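Local coordinates for protein endoglucanase (Acetivibrio cellulolyticus, PDB 5NRM) that binds, through this type I cohesin domain of a scaffoldin, the dockerin of a family 5 cellulosomal enzyme, and as a whole protein probably hydrolyses cellulose, at residues A[2-8]-A[20-26]; A[35-41]-A[72-78]. All coordinates share one frame; numbering follows the deposited sequence.

In the fold
From the N terminus, strand 4-12 runs out, turns, and comes back as strand 17-25; contact 1 (2-8 with 20-26) pairs the two and closes this local hairpin. Contact 2 opens only afterwards. Strand 34-41 meets strand 73-79 across a longer excursion holding strand 46-53, helix 60-63 and strand 64-70, so the contacts stand in series, neither nested nor crossed. Strand 46-53 pairs with strand 92-101, which also flanks the hairpin of contact 1, while strand 64-70 pairs with strand 73-79 of contact 2. Contacts 1 and 2 touch in the core of the sandwich, where Phe37 CZ lies 4.1 Å from Val22 CG1 and 4.2 Å from Leu5 CD1.

Contact 1: residues A[2-8]-A[20-26]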
ATOM      1  N   GLY A   2     -14.221 -12.990   7.465  1.00 22.14           N
ATOM      2  CA  GLY A   2     -13.114 -13.009   6.470  1.00 19.00           C
ATOM      3  C   GLY A   2     -12.553 -11.612   6.117  1.00 17.31           C
ATOM      4  O   GLY A   2     -13.303 -10.632   6.063  1.00 16.68           O
ATOM      5  N   PHE A   3     -11.257 -11.526   5.928  1.00 15.63           N
ATOM      6  CA  PHE A   3     -10.569 -10.282   5.616  1.00 14.52           C
ATOM      7  C   PHE A   3     -10.603 -10.035   4.103  1.00 14.47           C
ATOM      8  O   PHE A   3     -10.223 -10.901   3.307  1.00 15.34           O
ATOM      9  CB  PHE A   3      -9.141 -10.331   6.103  1.00 14.56           C
ATOM     10  CG  PHE A   3      -8.325  -9.081   5.850  1.00 13.73           C
ATOM     11  CD1 PHE A   3      -8.750  -7.847   6.309  1.00 13.72           C
ATOM     12  CD2 PHE A   3      -7.124  -9.143   5.233  1.00 13.64           C
ATOM     13  CE1 PHE A   3      -7.983  -6.720   6.109  1.00 13.28           C
ATOM     14  CE2 PHE A   3      -6.340  -8.060   5.049  1.00 13.43           C
ATOM     15  CZ  PHE A   3      -6.801  -6.793   5.415  1.00 12.89           C
ATOM     16  N   ASN A   4     -11.023  -8.828   3.705  1.00 14.26           N
ATOM     17  CA  ASN A   4     -11.276  -8.452   2.306  1.00 13.86           C
ATOM     18  C   ASN A   4     -10.647  -7.120   1.983  1.00 13.06           C
ATOM     19  O   ASN A   4     -10.754  -6.188   2.770  1.00 13.58           O
ATOM     20  CB  ASN A   4     -12.782  -8.308   2.038  1.00 14.89           C
ATOM     21  CG  ASN A   4     -13.479  -9.643   1.895  1.00 16.37           C
ATOM     22  OD1 ASN A   4     -13.645 -10.148   0.788  1.00 17.23           O
ATOM     23  ND2 ASN A   4     -13.817 -10.265   3.015  1.00 17.65           N
ATOM     24  N   LEU A   5      -9.978  -7.088   0.857  1.00 12.18           N
ATOM     25  CA  LEU A   5      -9.522  -5.860   0.188  1.00 11.98           C
ATOM     26  C   LEU A   5     -10.367  -5.698  -1.054  1.00 12.14           C
ATOM     27  O   LEU A   5     -10.344  -6.549  -1.951  1.00 11.99           O
ATOM     28  CB  LEU A   5      -8.043  -6.032  -0.158  1.00 11.29           C
ATOM     29  CG  LEU A   5      -7.426  -5.029  -1.112  1.00 11.41           C
ATOM     30  CD1 LEU A   5      -7.576  -3.585  -0.542  1.00 10.74           C
ATOM     31  CD2 LEU A   5      -5.979  -5.295  -1.524  1.00 11.55           C
ATOM     32  N   SER A   6     -11.122  -4.594  -1.150  1.00 11.56           N
ATOM     33  CA  SER A   6     -12.022  -4.375  -2.252  1.00 12.07           C
ATOM     34  C   SER A   6     -11.940  -2.988  -2.813  1.00 11.34           C
ATOM     35  O   SER A   6     -11.609  -1.992  -2.127  1.00 12.32           O
ATOM     36  CB  SER A   6     -13.450  -4.681  -1.868  1.00 12.54           C
ATOM     37  OG  SER A   6     -13.926  -3.780  -0.870  1.00 13.47           O
ATOM     38  N   ILE A   7     -12.214  -2.902  -4.087  1.00 10.66           N
ATOM     39  CA  ILE A   7     -12.297  -1.619  -4.770  1.00 10.27           C
ATOM     40  C   ILE A   7     -13.717  -1.446  -5.221  1.00 10.78           C
ATOM     41  O   ILE A   7     -14.311  -2.348  -5.782  1.00 11.09           O
ATOM     42  CB  ILE A   7     -11.342  -1.554  -5.988  1.00  9.92           C
ATOM     43  CG1 ILE A   7      -9.946  -1.919  -5.513  1.00 10.18           C
ATOM     44  CG2 ILE A   7     -11.482  -0.185  -6.683  1.00  9.67           C
ATOM     45  CD1 ILE A   7      -8.922  -1.945  -6.622  1.00 11.27           C
ATOM     46  N   ASP A   8     -14.304  -0.322  -4.854  1.00 10.83           N
ATOM     47  CA  ASP A   8     -15.680  -0.025  -5.258  1.00 11.51           C
ATOM     48  C   ASP A   8     -15.841   0.041  -6.779  1.00 11.62           C
ATOM     49  O   ASP A   8     -14.919   0.349  -7.544  1.00 10.64           O
ATOM     50  CB  ASP A   8     -16.221   1.277  -4.666  1.00 12.76           C
ATOM     51  CG  ASP A   8     -16.549   1.203  -3.157  1.00 13.80           C
ATOM     52  OD1 ASP A   8     -16.405   0.142  -2.489  1.00 15.80           O
ATOM     53  OD2 ASP A   8     -16.957   2.293  -2.671  1.00 14.86           O
ATOM     54  N   VAL A  20     -12.768   6.852  -6.326  1.00  9.37           N
ATOM     55  CA  VAL A  20     -12.898   5.372  -6.256  1.00  9.41           C
ATOM     56  C   VAL A  20     -12.331   4.898  -4.916  1.00  9.14           C
ATOM     57  O   VAL A  20     -11.107   5.005  -4.718  1.00  8.73           O
ATOM     58  CB  VAL A  20     -12.132   4.696  -7.395  1.00  9.73           C
ATOM     59  CG1 VAL A  20     -12.318   3.191  -7.270  1.00 10.36           C
ATOM     60  CG2 VAL A  20     -12.668   5.176  -8.766  1.00  9.79           C
ATOM     61  N   PRO A  21     -13.213   4.528  -4.000  1.00  9.11           N
ATOM     62  CA  PRO A  21     -12.749   4.058  -2.677  1.00  9.11           C
ATOM     63  C   PRO A  21     -12.179   2.644  -2.792  1.00  8.94           C
ATOM     64  O   PRO A  21     -12.672   1.763  -3.525  1.00  9.08           O
ATOM     65  CB  PRO A  21     -14.014   4.141  -1.823  1.00  9.59           C
ATOM     66  CG  PRO A  21     -14.919   5.109  -2.527  1.00 10.12           C
ATOM     67  CD  PRO A  21     -14.660   4.854  -3.959  1.00  9.69           C
ATOM     68  N   VAL A  22     -11.104   2.428  -2.014  1.00  9.08           N
ATOM     69  CA  VAL A  22     -10.497   1.110  -1.746  1.00  9.06           C
ATOM     70  C   VAL A  22     -10.698   0.810  -0.281  1.00  9.20           C
ATOM     71  O   VAL A  22     -10.388   1.650   0.589  1.00  9.67           O
ATOM     72  CB  VAL A  22      -8.981   1.143  -2.073  1.00  8.99           C
ATOM     73  CG1 VAL A  22      -8.360  -0.208  -1.795  1.00  9.30           C
ATOM     74  CG2 VAL A  22      -8.701   1.594  -3.494  1.00  9.45           C
ATOM     75  N   LYS A  23     -11.287  -0.338   0.003  1.00  8.95           N
ATOM     76  CA  LYS A  23     -11.808  -0.620   1.356  1.00  9.85           C
ATOM     77  C   LYS A  23     -11.184  -1.903   1.916  1.00  9.82           C
ATOM     78  O   LYS A  23     -10.752  -2.797   1.151  1.00 10.69           O
ATOM     79  CB  LYS A  23     -13.295  -0.800   1.306  1.00 11.21           C
ATOM     80  CG  LYS A  23     -14.036   0.448   0.859  1.00 13.13           C
ATOM     81  CD  LYS A  23     -15.530   0.191   0.674  1.00 15.98           C
ATOM     82  CE  LYS A  23     -16.203   0.593   1.936  1.00 20.38           C
ATOM     83  NZ  LYS A  23     -17.636   0.376   1.810  1.00 21.67           N
ATOM     84  N   LEU A  24     -11.168  -1.963   3.259  1.00  9.69           N
ATOM     85  CA  LEU A  24     -10.848  -3.170   4.019  1.00 10.30           C
ATOM     86  C   LEU A  24     -12.065  -3.541   4.797  1.00 10.71           C
ATOM     87  O   LEU A  24     -12.794  -2.689   5.355  1.00 10.91           O
ATOM     88  CB  LEU A  24      -9.698  -2.922   4.955  1.00 10.05           C
ATOM     89  CG  LEU A  24      -8.416  -2.488   4.332  1.00 10.07           C
ATOM     90  CD1 LEU A  24      -7.346  -2.373   5.415  1.00 10.44           C
ATOM     91  CD2 LEU A  24      -7.935  -3.436   3.219  1.00 10.23           C
ATOM     92  N   SER A  25     -12.308  -4.847   4.862  1.00 10.80           N
ATOM     93  CA  SER A  25     -13.335  -5.378   5.728  0.50 11.92           C
ATOM     94  C   SER A  25     -12.848  -6.655   6.380  1.00 11.77           C
ATOM     95  O   SER A  25     -11.979  -7.328   5.847  1.00 11.91           O
ATOM     96  CB  SER A  25     -14.662  -5.617   4.986  0.50 12.66           C
ATOM     97  OG  SER A  25     -14.584  -6.797   4.204  0.50 13.95           O
ATOM     98  N   GLY A  26     -13.414  -6.932   7.535  1.00 12.58           N
ATOM     99  CA  GLY A  26     -13.009  -8.105   8.317  1.00 13.00           C
ATOM    100  C   GLY A  26     -11.688  -7.982   9.018  1.00 13.30           C
ATOM    101  O   GLY A  26     -11.001  -8.994   9.290  1.00 14.12           O
TER
HETATM  102  O   HOH W   1     -15.489  -9.085   5.669  1.00 21.82           O
HETATM  103  O   HOH W   2     -17.944   2.809  -0.251  1.00 33.02           O
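Lys23 lies across from Ser6 and then reaches diagonally across the pair to Asp8. Its CB sits 3.7 Å from Ser6 OG. CG comes loosely up to the Asp8 carboxylate, and CD makes the close approach, 3.3 Å from Asp8 OD1. Here the chain, otherwise extended, bends (chi3 95°), and the ammonium ends 4.5 Å from the same OD1, too far for a salt bridge. A water closes the circuit instead: Lys23 NZ donates to it at 3.2 Å, and it donates in turn to Asp8 OD2. The two carboxylate oxygens thus have different neighbours, OD1 beside Lys23 CD and OD2 beside the proline ring, 3.5 Å from Pro21 CG.

Below this polar surface the backbones pair in antiparallel register, with Asn4-Ser25 and Ser6-Lys23 as hydrogen-bonded pairs and a further bond from Asp8 N to Pro21 O. The shortest is Lys23 N to Ser6 O, 2.7 Å and nearly straight at 170°. This is the hairpin of strands 4-12 and 17-25 in the cohesin beta sandwich; strand 132-140 pairs with the first strand on its far edge and strand 92-101 with the second.

Leu5, Ile7, Val22 and Leu24 turn to the other face, into the core. Leu5 CD1 meets Val22 CG1 at 3.7 Å and also touches Leu24 CD2. With CG2 anti to the backbone N, Ile7 sets that methyl 3.5 Å from Val20 CG1. Val113 and Ile115 of strand 110-116 cover Ile7 from across the sandwich. At the hairpin's open end Phe3 CD1 lies close to Ser25 O, and the Phe3 ring packs edge-to-face with Phe121.

Contact 2: residues A[35-41]-A[72-78]; sequences ADFTVTY and GKLKVLF
Tyr41 and Gly72 make the closest aromatic contact here: the glycine lies flat over one face of the ring, its CA 3.5 Å from the ring centroid. Tyr41 CG stands between the backbone N and the carbonyl carbon (chi1 64°), which folds the ring back over Gly72 and lets Gly72 N donate to Tyr41 OH at 3.1 Å. A second CH-pi contact joins Phe37 and Val76, side by side and pointing the same way; Val76 CB sits 4.1 Å from the Phe37 centroid.

The backbone bonds come in two-way pairs at Ala35-Phe78, Phe37-Val76 and Val39-Leu74. Leu74 N reaches Val39 O at 2.8 Å, while Phe37 N to Val76 O is stretched to 3.2 Å. At the end of the ladder Tyr41 N approaches Gly72 O from above the carbonyl plane, 47° out of it, and a water donates to both Gly72 O and Tyr41 O.

Apolar contacts fill the inner face of the sheet. Tyr41 CE2 touches Leu74 CD2 at 3.8 Å, and the CB atoms of Val39 and Leu74 face each other. Phe94 and Leu97 of strand 92-101 cover parts of this layer.

Polar contacts lie on the other face. In the conformer of Lys75 described, one of two, NZ donates to Thr38 OG1 at 2.9 Å after the chain bends at chi2 and chi3. Lys73 instead runs straight past Thr38, its CG 3.8 Å from Thr38 CG2, to a salt bridge with Glu69.

Asp36 OD1 bonds Ser13 of the dockerin chain, and Leu60 of that chain packs on Lys75 and Leu77: neighbouring antiparallel strands presenting one face to the partner, the dockerin-binding sheet typical of type I cohesins.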
ATOM      1  N   ALA A  35       0.659  -2.355   5.323  1.00  8.84           N
ATOM      2  CA  ALA A  35       0.023  -2.733   4.049  1.00  8.79           C
ATOM      3  C   ALA A  35       0.866  -2.311   2.909  1.00  8.15           C
ATOM      4  O   ALA A  35       1.438  -1.197   2.959  1.00  8.26           O
ATOM      5  CB  ALA A  35      -1.361  -2.135   3.924  1.00  9.03           C
ATOM      6  N   ASP A  36       0.895  -3.112   1.825  1.00  7.72           N
ATOM      7  CA  ASP A  36       1.418  -2.668   0.561  1.00  7.88           C
ATOM      8  C   ASP A  36       0.724  -3.368  -0.546  1.00  7.99           C
ATOM      9  O   ASP A  36       0.564  -4.572  -0.516  1.00  8.32           O
ATOM     10  CB  ASP A  36       2.973  -2.804   0.437  1.00  8.19           C
ATOM     11  CG  ASP A  36       3.441  -4.247   0.340  1.00  8.39           C
ATOM     12  OD1 ASP A  36       3.448  -4.852   1.398  1.00  8.65           O
ATOM     13  OD2 ASP A  36       3.753  -4.722  -0.768  1.00  9.14           O
ATOM     14  N   PHE A  37       0.411  -2.627  -1.581  1.00  8.21           N
ATOM     15  CA  PHE A  37      -0.212  -3.250  -2.771  1.00  8.23           C
ATOM     16  C   PHE A  37      -0.161  -2.286  -3.925  1.00  8.69           C
ATOM     17  O   PHE A  37       0.119  -1.095  -3.733  1.00  8.55           O
ATOM     18  CB  PHE A  37      -1.637  -3.774  -2.515  1.00  8.42           C
ATOM     19  CG  PHE A  37      -2.616  -2.744  -2.021  1.00  8.43           C
ATOM     20  CD1 PHE A  37      -3.308  -1.898  -2.851  1.00  8.57           C
ATOM     21  CD2 PHE A  37      -2.823  -2.588  -0.641  1.00  8.84           C
ATOM     22  CE1 PHE A  37      -4.228  -0.993  -2.352  1.00  8.51           C
ATOM     23  CE2 PHE A  37      -3.744  -1.722  -0.128  1.00  8.58           C
ATOM     24  CZ  PHE A  37      -4.441  -0.888  -0.990  1.00  8.55           C
ATOM     25  N   THR A  38      -0.366  -2.875  -5.110  1.00  9.14           N
ATOM     26  CA  THR A  38      -0.367  -2.129  -6.359  1.00  9.64           C
ATOM     27  C   THR A  38      -1.814  -2.045  -6.807  1.00  9.80           C
ATOM     28  O   THR A  38      -2.547  -3.010  -6.752  1.00  9.32           O
ATOM     29  CB  THR A  38       0.430  -2.858  -7.418  1.00 10.94           C
ATOM     30  OG1 THR A  38       1.789  -2.957  -7.035  1.00 11.83           O
ATOM     31  CG2 THR A  38       0.414  -2.154  -8.792  1.00 11.59           C
ATOM     32  N   VAL A  39      -2.203  -0.855  -7.313  1.00  8.79           N
ATOM     33  CA  VAL A  39      -3.492  -0.615  -7.995  1.00  9.55           C
ATOM     34  C   VAL A  39      -3.251  -0.241  -9.442  1.00  9.60           C
ATOM     35  O   VAL A  39      -2.501   0.676  -9.696  1.00 10.42           O
ATOM     36  CB  VAL A  39      -4.337   0.479  -7.314  1.00  9.74           C
ATOM     37  CG1 VAL A  39      -5.660   0.655  -8.063  1.00 10.35           C
ATOM     38  CG2 VAL A  39      -4.560   0.191  -5.856  1.00  9.59           C
ATOM     39  N   THR A  40      -3.819  -0.996 -10.339  1.00 10.03           N
ATOM     40  CA  THR A  40      -3.835  -0.694 -11.771  1.00 10.83           C
ATOM     41  C   THR A  40      -5.167  -0.071 -12.115  1.00 11.14           C
ATOM     42  O   THR A  40      -6.195  -0.367 -11.514  1.00 11.51           O
ATOM     43  CB  THR A  40      -3.452  -1.863 -12.661  1.00 12.79           C
ATOM     44  OG1 THR A  40      -4.323  -2.935 -12.404  1.00 15.37           O
ATOM     45  CG2 THR A  40      -2.029  -2.260 -12.356  1.00 12.58           C
ATOM     46  N   TYR A  41      -5.150   0.786 -13.132  1.00 11.31           N
ATOM     47  CA  TYR A  41      -6.386   1.436 -13.625  1.00 10.83           C
ATOM     48  C   TYR A  41      -6.288   1.589 -15.107  1.00 11.50           C
ATOM     49  O   TYR A  41      -5.180   1.725 -15.694  1.00 11.45           O
ATOM     50  CB  TYR A  41      -6.660   2.722 -12.858  1.00 10.24           C
ATOM     51  CG  TYR A  41      -5.604   3.769 -13.049  1.00  9.72           C
ATOM     52  CD1 TYR A  41      -5.688   4.711 -14.120  1.00 10.03           C
ATOM     53  CD2 TYR A  41      -4.508   3.852 -12.203  1.00  9.81           C
ATOM     54  CE1 TYR A  41      -4.676   5.633 -14.333  1.00 10.10           C
ATOM     55  CE2 TYR A  41      -3.517   4.768 -12.410  1.00  9.93           C
ATOM     56  CZ  TYR A  41      -3.583   5.684 -13.464  1.00 10.46           C
ATOM     57  OH  TYR A  41      -2.558   6.608 -13.710  1.00 10.85           O
ATOM     58  N   GLY A  72      -1.306   4.271 -15.276  1.00 12.68           N
ATOM     59  CA  GLY A  72      -2.088   3.081 -15.013  1.00 11.86           C
ATOM     60  C   GLY A  72      -1.638   2.254 -13.778  1.00 11.79           C
ATOM     61  O   GLY A  72      -2.174   1.164 -13.611  1.00 11.53           O
ATOM     62  N   LYS A  73      -0.634   2.714 -13.031  1.00 11.04           N
ATOM     63  CA  LYS A  73      -0.018   1.896 -11.963  1.00 11.60           C
ATOM     64  C   LYS A  73       0.293   2.754 -10.729  1.00 11.01           C
ATOM     65  O   LYS A  73       1.169   3.660 -10.794  1.00 11.02           O
ATOM     66  CB  LYS A  73       1.244   1.206 -12.445  1.00 13.04           C
ATOM     67  CG  LYS A  73       1.802   0.221 -11.397  1.00 14.23           C
ATOM     68  CD  LYS A  73       3.128  -0.367 -11.862  1.00 16.88           C
ATOM     69  CE  LYS A  73       3.651  -1.378 -10.853  1.00 18.31           C
ATOM     70  NZ  LYS A  73       4.991  -1.896 -11.265  1.00 21.26           N
ATOM     71  N   LEU A  74      -0.394   2.449  -9.633  1.00  9.89           N
ATOM     72  CA  LEU A  74      -0.226   3.072  -8.336  1.00  9.64           C
ATOM     73  C   LEU A  74       0.389   2.075  -7.349  1.00  9.58           C
ATOM     74  O   LEU A  74       0.072   0.882  -7.398  1.00  9.32           O
ATOM     75  CB  LEU A  74      -1.560   3.562  -7.776  1.00  9.68           C
ATOM     76  CG  LEU A  74      -2.444   4.403  -8.689  1.00 10.33           C
ATOM     77  CD1 LEU A  74      -3.768   4.726  -8.048  1.00 10.49           C
ATOM     78  CD2 LEU A  74      -1.706   5.673  -9.173  1.00 10.25           C
ATOM     79  N   LYS A  75       1.196   2.630  -6.433  1.00  9.72           N
ATOM     80  CA  LYS A  75       1.752   1.866  -5.310  0.50  9.88           C
ATOM     81  C   LYS A  75       1.189   2.471  -4.039  1.00  9.60           C
ATOM     82  O   LYS A  75       1.178   3.719  -3.910  1.00  9.53           O
ATOM     83  CB  LYS A  75       3.286   1.955  -5.330  0.50 10.94           C
ATOM     84  CG  LYS A  75       3.934   1.652  -6.668  0.50 12.43           C
ATOM     85  CD  LYS A  75       3.722   0.233  -7.152  0.50 13.68           C
ATOM     86  CE  LYS A  75       4.263  -0.797  -6.186  0.50 14.45           C
ATOM     87  NZ  LYS A  75       4.576  -2.136  -6.749  0.50 15.91           N
ATOM     88  N   VAL A  76       0.742   1.621  -3.110  1.00  8.54           N
ATOM     89  CA  VAL A  76       0.083   2.042  -1.915  1.00  8.97           C
ATOM     90  C   VAL A  76       0.873   1.490  -0.741  1.00  8.86           C
ATOM     91  O   VAL A  76       1.287   0.317  -0.791  1.00  8.26           O
ATOM     92  CB  VAL A  76      -1.346   1.598  -1.845  1.00  9.27           C
ATOM     93  CG1 VAL A  76      -2.039   2.168  -0.608  1.00 10.13           C
ATOM     94  CG2 VAL A  76      -2.108   2.124  -3.093  1.00 10.26           C
ATOM     95  N   LEU A  77       1.099   2.264   0.332  1.00  8.83           N
ATOM     96  CA  LEU A  77       1.882   1.811   1.454  1.00  8.94           C
ATOM     97  C   LEU A  77       1.275   2.374   2.744  1.00  9.30           C
ATOM     98  O   LEU A  77       1.002   3.597   2.825  1.00 10.19           O
ATOM     99  CB  LEU A  77       3.327   2.347   1.324  1.00  9.13           C
ATOM    100  CG  LEU A  77       4.273   1.979   2.480  1.00  9.83           C
ATOM    101  CD1 LEU A  77       4.546   0.515   2.528  1.00  9.81           C
ATOM    102  CD2 LEU A  77       5.599   2.670   2.212  1.00 10.38           C
ATOM    103  N   PHE A  78       1.197   1.571   3.790  1.00  8.12           N
ATOM    104  CA  PHE A  78       0.806   1.994   5.124  1.00  8.31           C
ATOM    105  C   PHE A  78       1.711   1.302   6.158  1.00  8.55           C
ATOM    106  O   PHE A  78       2.008   0.100   6.038  1.00  8.76           O
ATOM    107  CB  PHE A  78      -0.669   1.634   5.452  1.00  8.25           C
ATOM    108  CG  PHE A  78      -1.048   1.809   6.882  1.00  8.70           C
ATOM    109  CD1 PHE A  78      -1.331   3.093   7.453  1.00  9.52           C
ATOM    110  CD2 PHE A  78      -1.047   0.727   7.724  1.00  8.97           C
ATOM    111  CE1 PHE A  78      -1.623   3.216   8.787  1.00  9.92           C
ATOM    112  CE2 PHE A  78      -1.369   0.837   9.091  1.00  9.56           C
ATOM    113  CZ  PHE A  78      -1.616   2.095   9.642  1.00 10.01           C
TER
HETATM  114  O   HOH W   3      -2.736  -0.195 -16.145  1.00 28.84           O